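Local coordinates for ankyrin-repeat protein B (Legionella pneumophila, PDB 5K34) that is a bacterial F-box effector that hijacks the host ubiquitin-proteasome system and probably uses this ankyrin domain to bind partner proteins, at residues 63-67 with 109-113; 7-11 with 42-48; 18-23 with 54-60; 86-90 with 103-107; 34-38 with 67-71. All blocks are in the same frame, centred on the assembly; numbering follows the deposited sequence.

All five contacts join parts of one ankyrin stack. Interaction 4, the most buried, pairs helices 82-91 and 97-112 mainly through aliphatic side chains; the other four are partly buried, with polar groups at exposed rims. Interaction 1 ties helix 97-112 to helix 58-67 with an indole, a methionine and a salt bridge, and touches interaction 4 where Met110 meets Leu86. Interactions 2 and 3 both use helix 5-19: the first stacks flat groups on a loop, whereas the second holds helix ends by polar bonds, and its Glu54 pairs with Arg46 of interaction 2. Interaction 5 links the loops after helices 23-30 and 58-67 through CH-pi contacts and water; its Phe70 packs against Trp65 of interaction 1.

Interaction 1 (63-67 with 109-113); sequences YLWRK and GMQEE
In the ankyrin stack, the C-terminal end of helix 58-67 meets that of helix 97-112 through Trp65, Arg66, Met110 and Glu113. The Trp65 indole, with CG anti to the backbone N (chi1 174°), reaches toward helix 97-112 and offers a face to Met110. Met110 CG sits 3.7 Å from the centroid of the six-membered ring, almost exactly on the ring normal, a CH-pi contact; Met110 SD lies farther off above the same ring, in a Met-aromatic contact. At the indole edge Trp65 NE1 donates to Glu113 OE1 at 2.9 Å. Arg66 bends at chi2 and chi3 to bring its guanidinium end-on to the same carboxylate: NH1 bonds Glu113 OE1 at 3.1 Å and NH2 bonds Glu113 OE2 at 3.1 Å. Indole and guanidinium come to OE1 from opposite faces of the carboxylate, which limits its rotation. Pro72 touches both Trp65 and Met110. An aromatic-methionine contact edged by a salt bridge joins the two helices, consistent with helices packed side by side in an ankyrin stack.

Interaction 2 (7-11 with 42-48); sequences KRELW and YHLNRTP
Stacking of flat groups carries most of the contact between Arg8 and Trp11 of helix 5-19 and the loop 42-48. The Arg8 guanidinium lies on the Tyr42 ring with the planes 6° apart, and Arg8 CZ stands 3.6 Å above the ring centroid, a cation-pi pair; the chain from CG to NE is extended. Next to it, the His43 imidazole stacks face-to-face on the five-membered ring of Trp11, centroids 3.7 Å apart and planes at 29°. The other face of the imidazole is met, off-centre, by the rim atom Tyr42 CD2.

Smaller contacts line the far end of the indole. Trp11 CZ2 approaches Arg46 O at the ring edge, 3.4 Å away, and Trp11 CH2 touches Pro48 CD at 3.8 Å. Within the loop Arg46 N bonds His43 O, closing a type I' turn, while the Arg46 guanidinium reaches out to salt bridges with Asp76 and Glu54. With Thr47 at the N-cap, this hairpin-like loop leads into a variant of the TPLH motif that opens the first helix of an ankyrin repeat.

Interaction 3 (18-23 with 54-60); sequences ARSNNL and EGKAYQT. With SO4 (sulfate ion), chain C.
Asn21, just past the end of helix 5-19, reaches across to the start of helix 58-67. Its CB rests against the methyl of Ala57, CB to CB 3.5 Å, and CG stays over the same alanine. OD1 then accepts two bonds from Thr60: Thr60 OG1 donates at 2.7 Å, tilted from the carbonyl plane, and Thr60 N donates at 3.2 Å nearly in line with the C=O. ND2 uses its hydrogens on Gln59 OE1, 2.9 Å away and met well above that carbonyl plane, and on sulfate O2, also 2.9 Å from Asn21 ND2 and almost straight at 172°. Gln59 NE2 binds a second oxygen of the sulfate, an ion probably left by the crystallisation liquor. The side-chain amide is therefore bonded through both OD1 and ND2, which should hold its rotation, though one bond depends on the sulfate.

Beside it Ala57 CB touches Ala18 O, and Gly55 CA makes a CA-H...O contact to Arg19 O. At the outer margin Arg19 turns side-on to Glu54, NE and NH2 both bonding OE2, with NE 2.8 Å from it; Glu54 OE1 has a second charged partner in Arg46. A Schellman motif ends each of helices 5-19 and 48-54, so the contact sets two successive helix-turn-helix bends side by side, with helices 23-30 and 58-67 leaving from them.

Interaction 4 (86-90 with 103-107); sequences LKKQL and IRALI
Leu86 and Ile107 mesh closely in the buried half of this antiparallel helix pair, Leu86 CB lying 3.6 Å from Ile107 CG1. The axes of segments 86-90 and 103-107 approach to 9.6 Å at an angle of 151°. Ile103 packs beside Leu86: its CG2, anti to the backbone N, approaches Leu86 O at 3.3 Å and Leu90 CB at 3.9 Å, while its CD1 meets Gln89 CB. The two Leu86 methyls divide the partners: CD2 meets Ile103 CG2 and CD1 meets Leu106 CB. Tyr58 of helix 58-67 packs on Leu86, Ile103 and Leu106, and the polar end of Gln89 is taken up there by the Tyr58 hydroxyl and by Ile53 O.

Toward solvent, Lys87 is used for its CG, 3.9 Å from Ile107 CD1, whereas Arg104 lends both CG and the flat face of its guanidinium. Leu90 CD1 sits over the centre of that face, 3.6 Å from Arg104 CZ, and also touches Arg104 CG at 3.5 Å. With no polar bond between the segments and mostly aliphatic carbon in contact, the pairing rests on shape and on exclusion of water, while Lys87 and Arg104 are exposed residues on its rim.

Interaction 5 (34-38 with 67-71); sequences IDPTQ and KYTFD
Residues 35-38 form a type I turn whose Thr37 lies nearest Phe70 of the loop 67-71, their CA atoms 5.6 Å apart. Two CH-pi contacts carry the meeting. Pro36 CG stands over the centre of the Tyr68 ring, 3.7 Å from its centroid, with Pro36 CD nearer Tyr68 CD1 and CE1. Thr37 CG2 sits likewise over the Phe70 ring, 3.8 Å from the centroid and 4° off its normal, and also touches Tyr68 CB and Thr69 O. This methyl is placed anti to the carbonyl carbon, a torsion that leaves OG1 between the backbone N and the carbonyl (chi1 72°) and turned back to Asp35. Thr37 OG1 bonds Asp35 OD1 at 2.8 Å and Thr37 N bonds the same oxygen at 2.9 Å, both from one face of the carboxylate; the second bond makes an Asx turn, which should restrain the loop. Pro36 O, 3.4 Å from Phe70 CE1, is buried without a polar partner.

Water completes the polar edge: one molecule links Thr37 O to Asp71 N, and another donates to Thr37 OG1 and Thr69 O. Pro36 and Tyr68 both lean on Leu30 of helix 23-30, and Phe70 packs against Leu49 of helix 48-54 and Leu64 and Trp65 of helix 58-67, so the two loops lie side by side against these three helices.

Interaction 1 (63-67 with 109-113)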
# COMPACT_ATOMS: atom_id res chain seq x y z
N TYR A 63 -8.17 -2.43 2.56
CA TYR A 63 -8.29 -2.24 4.01
C TYR A 63 -7.48 -1.05 4.46
O TYR A 63 -7.97 -0.20 5.22
CB TYR A 63 -7.88 -3.52 4.74
CG TYR A 63 -7.82 -3.35 6.20
CD1 TYR A 63 -6.66 -2.94 6.82
CD2 TYR A 63 -8.94 -3.60 7.01
CE1 TYR A 63 -6.57 -2.78 8.21
CE2 TYR A 63 -8.88 -3.43 8.40
CZ TYR A 63 -7.70 -3.02 8.97
OH TYR A 63 -7.64 -2.87 10.36
N LEU A 64 -6.21 -0.99 4.03
CA LEU A 64 -5.33 0.09 4.47
C LEU A 64 -5.90 1.46 4.02
O LEU A 64 -5.90 2.42 4.82
CB LEU A 64 -3.90 -0.13 3.92
CG LEU A 64 -3.15 -1.28 4.61
CD1 LEU A 64 -1.88 -1.60 3.84
CD2 LEU A 64 -2.79 -0.97 6.06
N TRP A 65 -6.30 1.52 2.76
CA TRP A 65 -6.85 2.76 2.20
C TRP A 65 -8.09 3.20 2.96
O TRP A 65 -8.26 4.40 3.24
CB TRP A 65 -7.20 2.52 0.72
CG TRP A 65 -7.92 3.69 0.11
CD1 TRP A 65 -9.27 3.74 -0.19
CD2 TRP A 65 -7.40 5.01 -0.11
NE1 TRP A 65 -9.58 5.01 -0.66
CE2 TRP A 65 -8.47 5.80 -0.60
CE3 TRP A 65 -6.13 5.58 0.00
CZ2 TRP A 65 -8.31 7.15 -0.95
CZ3 TRP A 65 -5.98 6.93 -0.35
CH2 TRP A 65 -7.06 7.68 -0.83
N ARG A 66 -8.94 2.27 3.35
CA ARG A 66 -10.20 2.61 4.03
C ARG A 66 -9.97 2.98 5.48
O ARG A 66 -10.65 3.91 5.98
CB ARG A 66 -11.15 1.40 3.91
CG ARG A 66 -12.58 1.63 4.41
CD ARG A 66 -13.31 2.81 3.71
NE ARG A 66 -13.59 2.59 2.28
CZ ARG A 66 -13.30 3.46 1.31
NH1 ARG A 66 -12.75 4.63 1.62
NH2 ARG A 66 -13.54 3.15 0.04
N LYS A 67 -9.04 2.34 6.16
CA LYS A 67 -8.91 2.46 7.61
C LYS A 67 -7.98 3.57 8.03
O LYS A 67 -8.10 4.08 9.17
CB LYS A 67 -8.45 1.14 8.20
CG LYS A 67 -9.58 0.08 8.24
CD LYS A 67 -10.71 0.43 9.22
CE LYS A 67 -11.87 -0.52 9.07
NZ LYS A 67 -13.05 0.01 9.82
N GLY A 109 -11.18 5.06 -6.52
CA GLY A 109 -11.41 5.45 -5.17
C GLY A 109 -10.37 6.47 -4.70
O GLY A 109 -10.72 7.48 -4.07
N MET A 110 -9.10 6.24 -4.99
CA MET A 110 -8.07 7.15 -4.55
C MET A 110 -8.18 8.52 -5.23
O MET A 110 -7.97 9.53 -4.53
CB MET A 110 -6.70 6.57 -4.82
CG MET A 110 -6.39 5.36 -3.90
SD MET A 110 -4.77 4.65 -4.28
CE MET A 110 -4.82 3.22 -3.22
N GLN A 111 -8.49 8.57 -6.52
CA GLN A 111 -8.55 9.86 -7.20
C GLN A 111 -9.82 10.63 -6.87
O GLN A 111 -9.83 11.86 -6.85
CB GLN A 111 -8.45 9.66 -8.69
CG GLN A 111 -7.08 9.18 -9.15
CD GLN A 111 -6.92 9.28 -10.65
OE1 GLN A 111 -7.78 8.87 -11.39
NE2 GLN A 111 -5.81 9.88 -11.10
N GLU A 112 -10.92 9.91 -6.66
CA GLU A 112 -12.27 10.54 -6.69
C GLU A 112 -12.95 10.64 -5.35
O GLU A 112 -13.82 11.51 -5.18
CB GLU A 112 -13.17 9.87 -7.73
CG GLU A 112 -12.50 9.88 -9.09
CD GLU A 112 -13.32 9.32 -10.24
OE1 GLU A 112 -14.57 9.42 -10.22
OE2 GLU A 112 -12.70 8.87 -11.22
N GLU A 113 -12.65 9.77 -4.39
CA GLU A 113 -13.33 9.82 -3.07
C GLU A 113 -13.03 11.12 -2.32
O GLU A 113 -12.02 11.80 -2.48
CB GLU A 113 -12.93 8.63 -2.20
CG GLU A 113 -13.64 7.35 -2.64
CD GLU A 113 -13.08 6.09 -1.97
OE1 GLU A 113 -12.23 6.13 -1.05
OE2 GLU A 113 -13.56 5.01 -2.43

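Interaction 2 (7-11 with 42-48)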
# COMPACT_ATOMS: atom_id res chain seq x y z
N LYS A 7 11.11 -0.97 16.16
CA LYS A 7 10.19 -0.35 15.21
C LYS A 7 10.65 -0.66 13.78
O LYS A 7 9.82 -0.93 12.91
CB LYS A 7 9.99 1.18 15.43
CG LYS A 7 9.23 1.61 16.71
CD LYS A 7 7.97 0.79 17.01
CE LYS A 7 7.34 1.17 18.34
NZ LYS A 7 6.02 0.49 18.46
N ARG A 8 11.95 -0.62 13.51
CA ARG A 8 12.42 -0.93 12.16
C ARG A 8 12.19 -2.39 11.82
O ARG A 8 11.82 -2.69 10.65
CB ARG A 8 13.92 -0.57 12.05
CG ARG A 8 14.13 0.90 11.90
CD ARG A 8 15.62 1.22 11.89
NE ARG A 8 15.78 2.63 11.58
CZ ARG A 8 16.96 3.24 11.48
NH1 ARG A 8 18.08 2.56 11.68
NH2 ARG A 8 16.98 4.53 11.17
N GLU A 9 12.39 -3.33 12.74
CA GLU A 9 12.12 -4.73 12.48
C GLU A 9 10.64 -4.95 12.22
O GLU A 9 10.27 -5.64 11.27
CB GLU A 9 12.60 -5.60 13.65
CG GLU A 9 12.21 -7.08 13.60
CD GLU A 9 12.60 -7.89 14.85
OE1 GLU A 9 12.81 -7.30 15.94
OE2 GLU A 9 12.69 -9.14 14.71
N LEU A 10 9.77 -4.33 13.04
CA LEU A 10 8.34 -4.41 12.80
C LEU A 10 7.96 -3.81 11.45
O LEU A 10 7.12 -4.40 10.76
CB LEU A 10 7.56 -3.70 13.90
CG LEU A 10 7.51 -4.37 15.30
CD1 LEU A 10 6.92 -3.39 16.31
CD2 LEU A 10 6.70 -5.63 15.22
N TRP A 11 8.54 -2.67 11.09
CA TRP A 11 8.20 -2.06 9.80
C TRP A 11 8.56 -3.00 8.64
O TRP A 11 7.77 -3.16 7.70
CB TRP A 11 8.92 -0.72 9.62
CG TRP A 11 8.56 -0.04 8.33
CD1 TRP A 11 9.17 -0.21 7.11
CD2 TRP A 11 7.49 0.87 8.13
NE1 TRP A 11 8.52 0.56 6.17
CE2 TRP A 11 7.50 1.25 6.77
CE3 TRP A 11 6.52 1.42 8.98
CZ2 TRP A 11 6.59 2.16 6.24
CZ3 TRP A 11 5.59 2.32 8.44
CH2 TRP A 11 5.65 2.69 7.10
N TYR A 42 14.89 6.35 5.39
CA TYR A 42 15.43 5.04 5.75
C TYR A 42 14.56 3.92 5.13
O TYR A 42 15.05 2.91 4.67
CB TYR A 42 15.51 4.87 7.28
CG TYR A 42 16.12 3.54 7.68
CD1 TYR A 42 17.51 3.33 7.63
CD2 TYR A 42 15.31 2.48 8.03
CE1 TYR A 42 18.06 2.09 7.97
CE2 TYR A 42 15.84 1.23 8.37
CZ TYR A 42 17.21 1.07 8.32
OH TYR A 42 17.74 -0.19 8.64
N HIS A 43 13.24 4.17 5.15
CA HIS A 43 12.25 3.24 4.57
C HIS A 43 11.95 3.56 3.10
O HIS A 43 10.92 3.09 2.57
CB HIS A 43 11.01 3.26 5.43
CG HIS A 43 11.24 2.72 6.80
ND1 HIS A 43 11.81 1.48 7.03
CD2 HIS A 43 11.02 3.27 8.03
CE1 HIS A 43 11.90 1.27 8.33
NE2 HIS A 43 11.42 2.33 8.96
N LEU A 44 12.85 4.30 2.44
CA LEU A 44 12.76 4.61 1.02
C LEU A 44 11.48 5.39 0.66
O LEU A 44 11.05 5.37 -0.50
CB LEU A 44 12.90 3.36 0.12
CG LEU A 44 14.11 2.46 0.40
CD1 LEU A 44 14.12 1.27 -0.57
CD2 LEU A 44 15.47 3.15 0.60
N ASN A 45 10.87 6.03 1.68
CA ASN A 45 9.60 6.72 1.51
C ASN A 45 8.46 5.81 0.99
O ASN A 45 7.49 6.29 0.43
CB ASN A 45 9.74 7.99 0.64
CG ASN A 45 10.29 9.14 1.44
OD1 ASN A 45 11.18 9.90 0.89
ND2 ASN A 45 9.84 9.34 2.60
N ARG A 46 8.59 4.52 1.27
CA ARG A 46 7.52 3.58 0.93
C ARG A 46 6.57 3.38 2.10
O ARG A 46 6.90 3.67 3.26
CB ARG A 46 8.11 2.21 0.51
CG ARG A 46 9.27 2.29 -0.48
CD ARG A 46 9.55 0.95 -1.13
NE ARG A 46 8.67 0.77 -2.28
CZ ARG A 46 8.17 -0.40 -2.66
NH1 ARG A 46 7.37 -0.45 -3.72
NH2 ARG A 46 8.43 -1.52 -1.98
N THR A 47 5.38 2.85 1.80
CA THR A 47 4.43 2.46 2.86
C THR A 47 3.93 1.05 2.57
O THR A 47 4.11 0.55 1.45
CB THR A 47 3.19 3.38 2.86
OG1 THR A 47 2.45 3.18 1.66
CG2 THR A 47 3.58 4.87 3.04
N PRO A 48 3.24 0.42 3.53
CA PRO A 48 2.65 -0.88 3.27
C PRO A 48 1.52 -0.81 2.26
O PRO A 48 1.13 -1.85 1.72
CB PRO A 48 2.15 -1.35 4.64
CG PRO A 48 2.06 -0.11 5.46
CD PRO A 48 3.21 0.77 4.96

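Interaction 3 (18-23 with 54-60)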
# COMPACT_ATOMS: atom_id res chain seq x y z
N ALA A 18 2.13 -7.03 4.25
CA ALA A 18 1.24 -6.35 3.32
C ALA A 18 1.44 -6.85 1.89
O ALA A 18 0.45 -7.14 1.20
CB ALA A 18 1.46 -4.87 3.39
N ARG A 19 2.69 -7.02 1.45
CA ARG A 19 2.94 -7.50 0.08
C ARG A 19 2.39 -8.89 -0.15
O ARG A 19 2.00 -9.23 -1.28
CB ARG A 19 4.46 -7.48 -0.13
CG ARG A 19 4.83 -7.65 -1.63
CD ARG A 19 6.35 -7.60 -1.85
NE ARG A 19 6.95 -6.33 -1.53
CZ ARG A 19 7.76 -6.11 -0.48
NH1 ARG A 19 8.04 -7.04 0.43
NH2 ARG A 19 8.26 -4.88 -0.30
N SER A 20 2.34 -9.70 0.91
CA SER A 20 1.83 -11.08 0.77
C SER A 20 0.36 -11.20 1.07
O SER A 20 -0.18 -12.31 1.09
CB SER A 20 2.59 -12.06 1.66
OG SER A 20 2.46 -11.67 3.00
N ASN A 21 -0.34 -10.08 1.26
CA ASN A 21 -1.79 -10.11 1.54
C ASN A 21 -2.10 -10.77 2.87
O ASN A 21 -3.23 -11.24 3.08
CB ASN A 21 -2.58 -10.77 0.39
CG ASN A 21 -3.97 -10.14 0.16
OD1 ASN A 21 -4.29 -9.04 0.60
ND2 ASN A 21 -4.78 -10.86 -0.63
N ASN A 22 -1.13 -10.78 3.78
CA ASN A 22 -1.35 -11.33 5.11
C ASN A 22 -1.89 -10.25 6.02
O ASN A 22 -1.19 -9.65 6.88
CB ASN A 22 -0.07 -11.95 5.66
CG ASN A 22 -0.35 -12.82 6.89
OD1 ASN A 22 -1.35 -12.63 7.58
ND2 ASN A 22 0.52 -13.76 7.19
N LEU A 23 -3.18 -9.95 5.83
CA LEU A 23 -3.83 -8.85 6.54
C LEU A 23 -3.89 -9.12 8.06
O LEU A 23 -3.76 -8.20 8.86
CB LEU A 23 -5.22 -8.58 5.99
CG LEU A 23 -5.96 -7.43 6.64
CD1 LEU A 23 -5.22 -6.10 6.60
CD2 LEU A 23 -7.32 -7.28 5.96
N GLU A 54 2.05 -3.63 -4.93
CA GLU A 54 2.99 -4.34 -5.80
C GLU A 54 2.90 -5.83 -5.63
O GLU A 54 3.23 -6.58 -6.57
CB GLU A 54 4.44 -3.88 -5.58
CG GLU A 54 5.06 -4.35 -4.29
CD GLU A 54 6.43 -3.71 -4.04
OE1 GLU A 54 6.98 -3.04 -4.94
OE2 GLU A 54 6.92 -3.84 -2.89
N GLY A 55 2.42 -6.35 -4.49
CA GLY A 55 2.20 -7.78 -4.29
C GLY A 55 0.87 -8.26 -4.82
O GLY A 55 0.56 -9.44 -4.64
N LYS A 56 0.08 -7.38 -5.44
CA LYS A 56 -1.28 -7.72 -5.89
C LYS A 56 -2.16 -8.13 -4.74
O LYS A 56 -3.14 -8.88 -4.87
CB LYS A 56 -1.27 -8.80 -6.99
CG LYS A 56 -0.38 -8.45 -8.18
CD LYS A 56 -0.54 -9.38 -9.35
CE LYS A 56 -0.25 -10.82 -9.00
NZ LYS A 56 -0.30 -11.64 -10.26
N ALA A 57 -1.85 -7.58 -3.56
CA ALA A 57 -2.58 -7.89 -2.32
C ALA A 57 -3.71 -6.87 -2.19
O ALA A 57 -3.73 -6.02 -1.30
CB ALA A 57 -1.60 -7.82 -1.12
N TYR A 58 -4.68 -6.96 -3.12
CA TYR A 58 -5.61 -5.85 -3.26
C TYR A 58 -6.60 -5.71 -2.10
O TYR A 58 -7.00 -4.60 -1.79
CB TYR A 58 -6.31 -5.87 -4.65
CG TYR A 58 -5.31 -5.75 -5.77
CD1 TYR A 58 -4.51 -4.61 -5.90
CD2 TYR A 58 -5.18 -6.73 -6.71
CE1 TYR A 58 -3.57 -4.49 -6.92
CE2 TYR A 58 -4.26 -6.62 -7.76
CZ TYR A 58 -3.47 -5.52 -7.84
OH TYR A 58 -2.54 -5.48 -8.86
N GLN A 59 -6.93 -6.82 -1.45
CA GLN A 59 -7.79 -6.71 -0.26
C GLN A 59 -7.06 -6.00 0.91
O GLN A 59 -7.70 -5.15 1.54
CB GLN A 59 -8.34 -8.06 0.19
CG GLN A 59 -9.07 -8.85 -0.90
CD GLN A 59 -8.20 -9.90 -1.55
OE1 GLN A 59 -7.05 -9.60 -1.96
NE2 GLN A 59 -8.68 -11.13 -1.65
N THR A 60 -5.80 -6.26 1.07
CA THR A 60 -5.02 -5.57 2.08
C THR A 60 -4.89 -4.08 1.71
O THR A 60 -4.99 -3.21 2.56
CB THR A 60 -3.66 -6.24 2.26
OG1 THR A 60 -3.86 -7.55 2.81
CG2 THR A 60 -2.75 -5.45 3.22
S SO4 C . -5.46 -14.04 -2.33
O1 SO4 C . -5.71 -15.49 -2.06
O2 SO4 C . -4.17 -13.56 -1.63
O3 SO4 C . -5.41 -13.77 -3.80
O4 SO4 C . -6.63 -13.19 -1.96

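Interaction 4 (86-90 with 103-107)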
# COMPACT_ATOMS: atom_id res chain seq x y z
N LEU A 86 -0.33 1.76 -9.34
CA LEU A 86 -1.55 1.10 -9.86
C LEU A 86 -1.69 1.34 -11.35
O LEU A 86 -2.03 0.42 -12.11
CB LEU A 86 -2.78 1.58 -9.08
CG LEU A 86 -2.93 0.99 -7.68
CD1 LEU A 86 -3.89 1.88 -6.88
CD2 LEU A 86 -3.43 -0.45 -7.75
N LYS A 87 -1.48 2.59 -11.77
CA LYS A 87 -1.59 2.92 -13.20
C LYS A 87 -0.58 2.14 -14.01
O LYS A 87 -0.91 1.70 -15.12
CB LYS A 87 -1.43 4.42 -13.40
CG LYS A 87 -2.69 5.21 -13.07
CD LYS A 87 -2.43 6.70 -13.30
CE LYS A 87 -3.67 7.53 -13.06
NZ LYS A 87 -4.50 7.60 -14.31
N LYS A 88 0.64 1.98 -13.51
CA LYS A 88 1.61 1.13 -14.22
C LYS A 88 1.17 -0.35 -14.41
O LYS A 88 1.34 -0.98 -15.46
CB LYS A 88 2.95 1.16 -13.51
CG LYS A 88 3.74 2.43 -13.73
CD LYS A 88 5.16 2.33 -13.16
CE LYS A 88 5.91 1.18 -13.81
NZ LYS A 88 7.39 1.46 -13.77
N GLN A 89 0.56 -0.90 -13.35
CA GLN A 89 0.00 -2.23 -13.37
C GLN A 89 -1.13 -2.31 -14.41
O GLN A 89 -1.19 -3.26 -15.18
CB GLN A 89 -0.53 -2.63 -11.98
CG GLN A 89 0.57 -2.83 -10.96
CD GLN A 89 0.01 -3.41 -9.67
OE1 GLN A 89 -1.16 -3.19 -9.33
NE2 GLN A 89 0.84 -4.12 -8.93
N LEU A 90 -2.01 -1.33 -14.40
CA LEU A 90 -3.15 -1.32 -15.32
C LEU A 90 -2.68 -1.30 -16.76
O LEU A 90 -3.35 -1.92 -17.62
CB LEU A 90 -4.00 -0.09 -15.06
CG LEU A 90 -5.35 -0.00 -15.78
CD1 LEU A 90 -6.27 -1.14 -15.35
CD2 LEU A 90 -6.01 1.35 -15.49
N ILE A 103 -7.69 -3.04 -9.87
CA ILE A 103 -6.77 -1.92 -9.97
C ILE A 103 -7.54 -0.65 -10.32
O ILE A 103 -7.35 0.41 -9.68
CB ILE A 103 -5.69 -2.24 -11.04
CG1 ILE A 103 -4.76 -3.31 -10.52
CG2 ILE A 103 -4.92 -0.98 -11.40
CD1 ILE A 103 -3.97 -4.02 -11.65
N ARG A 104 -8.41 -0.75 -11.30
CA ARG A 104 -9.20 0.37 -11.70
C ARG A 104 -10.06 0.92 -10.57
O ARG A 104 -10.20 2.14 -10.38
CB ARG A 104 -10.05 -0.05 -12.91
CG ARG A 104 -9.39 0.11 -14.27
CD ARG A 104 -10.34 -0.02 -15.51
NE ARG A 104 -9.57 0.06 -16.78
CZ ARG A 104 -9.09 -0.97 -17.50
NH1 ARG A 104 -9.33 -2.21 -17.13
NH2 ARG A 104 -8.39 -0.74 -18.62
N ALA A 105 -10.67 0.02 -9.80
CA ALA A 105 -11.52 0.43 -8.68
C ALA A 105 -10.69 1.17 -7.61
O ALA A 105 -11.18 2.16 -7.03
CB ALA A 105 -12.21 -0.78 -8.09
N LEU A 106 -9.47 0.70 -7.35
CA LEU A 106 -8.60 1.38 -6.38
C LEU A 106 -8.15 2.75 -6.92
O LEU A 106 -8.16 3.71 -6.12
CB LEU A 106 -7.39 0.50 -6.03
CG LEU A 106 -7.63 -0.61 -5.06
CD1 LEU A 106 -6.58 -1.69 -5.12
CD2 LEU A 106 -7.70 -0.05 -3.63
N ILE A 107 -7.79 2.85 -8.17
CA ILE A 107 -7.44 4.15 -8.75
C ILE A 107 -8.59 5.12 -8.61
O ILE A 107 -8.43 6.26 -8.18
CB ILE A 107 -7.02 4.04 -10.22
CG1 ILE A 107 -5.71 3.24 -10.34
CG2 ILE A 107 -6.87 5.43 -10.84
CD1 ILE A 107 -5.42 2.76 -11.74

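Interaction 5 (34-38 with 67-71)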
# COMPACT_ATOMS: atom_id res chain seq x y z
N ILE A 34 2.36 1.15 15.26
CA ILE A 34 2.96 1.66 14.02
C ILE A 34 1.87 2.40 13.22
O ILE A 34 0.79 1.87 12.95
CB ILE A 34 3.53 0.48 13.19
CG1 ILE A 34 4.54 -0.40 14.01
CG2 ILE A 34 3.97 0.99 11.82
CD1 ILE A 34 5.82 0.34 14.40
N ASP A 35 2.19 3.61 12.79
CA ASP A 35 1.35 4.38 11.89
C ASP A 35 1.77 4.02 10.45
O ASP A 35 2.88 4.40 10.00
CB ASP A 35 1.51 5.88 12.15
CG ASP A 35 0.68 6.73 11.23
OD1 ASP A 35 0.13 6.25 10.21
OD2 ASP A 35 0.54 7.97 11.49
N PRO A 36 0.91 3.30 9.71
CA PRO A 36 1.37 2.79 8.40
C PRO A 36 1.45 3.89 7.35
O PRO A 36 1.93 3.63 6.23
CB PRO A 36 0.26 1.78 8.05
CG PRO A 36 -0.97 2.36 8.70
CD PRO A 36 -0.49 2.93 10.02
N THR A 37 0.95 5.09 7.65
CA THR A 37 0.92 6.16 6.64
C THR A 37 2.19 7.03 6.68
O THR A 37 2.37 7.85 5.75
CB THR A 37 -0.31 7.11 6.85
OG1 THR A 37 -0.09 7.93 8.02
CG2 THR A 37 -1.59 6.33 7.02
N GLN A 38 2.99 6.88 7.72
CA GLN A 38 4.15 7.75 7.87
C GLN A 38 5.41 6.96 7.56
O GLN A 38 5.60 5.82 8.00
CB GLN A 38 4.20 8.32 9.28
CG GLN A 38 3.03 9.26 9.62
CD GLN A 38 2.73 10.31 8.54
OE1 GLN A 38 1.64 10.33 7.92
NE2 GLN A 38 3.68 11.23 8.34
N LYS A 67 -9.04 2.34 6.16
CA LYS A 67 -8.91 2.46 7.61
C LYS A 67 -7.98 3.57 8.03
O LYS A 67 -8.10 4.08 9.17
CB LYS A 67 -8.45 1.14 8.20
CG LYS A 67 -9.58 0.08 8.24
CD LYS A 67 -10.71 0.43 9.22
CE LYS A 67 -11.87 -0.52 9.07
NZ LYS A 67 -13.05 0.01 9.82
N TYR A 68 -7.08 4.03 7.17
CA TYR A 68 -6.10 5.05 7.51
C TYR A 68 -6.09 6.12 6.46
O TYR A 68 -6.56 5.91 5.33
CB TYR A 68 -4.67 4.43 7.59
CG TYR A 68 -4.55 3.37 8.64
CD1 TYR A 68 -4.30 3.70 9.99
CD2 TYR A 68 -4.77 2.03 8.32
CE1 TYR A 68 -4.23 2.69 10.98
CE2 TYR A 68 -4.73 1.02 9.29
CZ TYR A 68 -4.48 1.38 10.61
OH TYR A 68 -4.42 0.39 11.57
N THR A 69 -5.61 7.29 6.80
CA THR A 69 -5.56 8.42 5.86
C THR A 69 -4.23 8.46 5.13
O THR A 69 -3.22 8.94 5.67
CB THR A 69 -5.83 9.78 6.55
OG1 THR A 69 -7.11 9.67 7.21
CG2 THR A 69 -5.88 10.90 5.51
N PHE A 70 -4.19 7.87 3.95
CA PHE A 70 -3.01 7.87 3.10
C PHE A 70 -3.12 8.96 2.04
O PHE A 70 -4.20 9.21 1.53
CB PHE A 70 -2.89 6.53 2.31
CG PHE A 70 -2.35 5.38 3.13
CD1 PHE A 70 -1.00 5.11 3.20
CD2 PHE A 70 -3.23 4.53 3.82
CE1 PHE A 70 -0.50 4.05 3.94
CE2 PHE A 70 -2.76 3.48 4.58
CZ PHE A 70 -1.40 3.22 4.63
N ASP A 71 -1.97 9.56 1.69
CA ASP A 71 -1.89 10.44 0.54
C ASP A 71 -1.61 9.55 -0.69
O ASP A 71 -0.51 9.01 -0.79
CB ASP A 71 -0.76 11.45 0.76
CG ASP A 71 -0.52 12.30 -0.46
OD1 ASP A 71 -1.16 12.13 -1.53
OD2 ASP A 71 0.43 13.15 -0.39
O HOH W 1 0.63 8.83 3.34
O HOH W 2 -2.54 9.93 8.36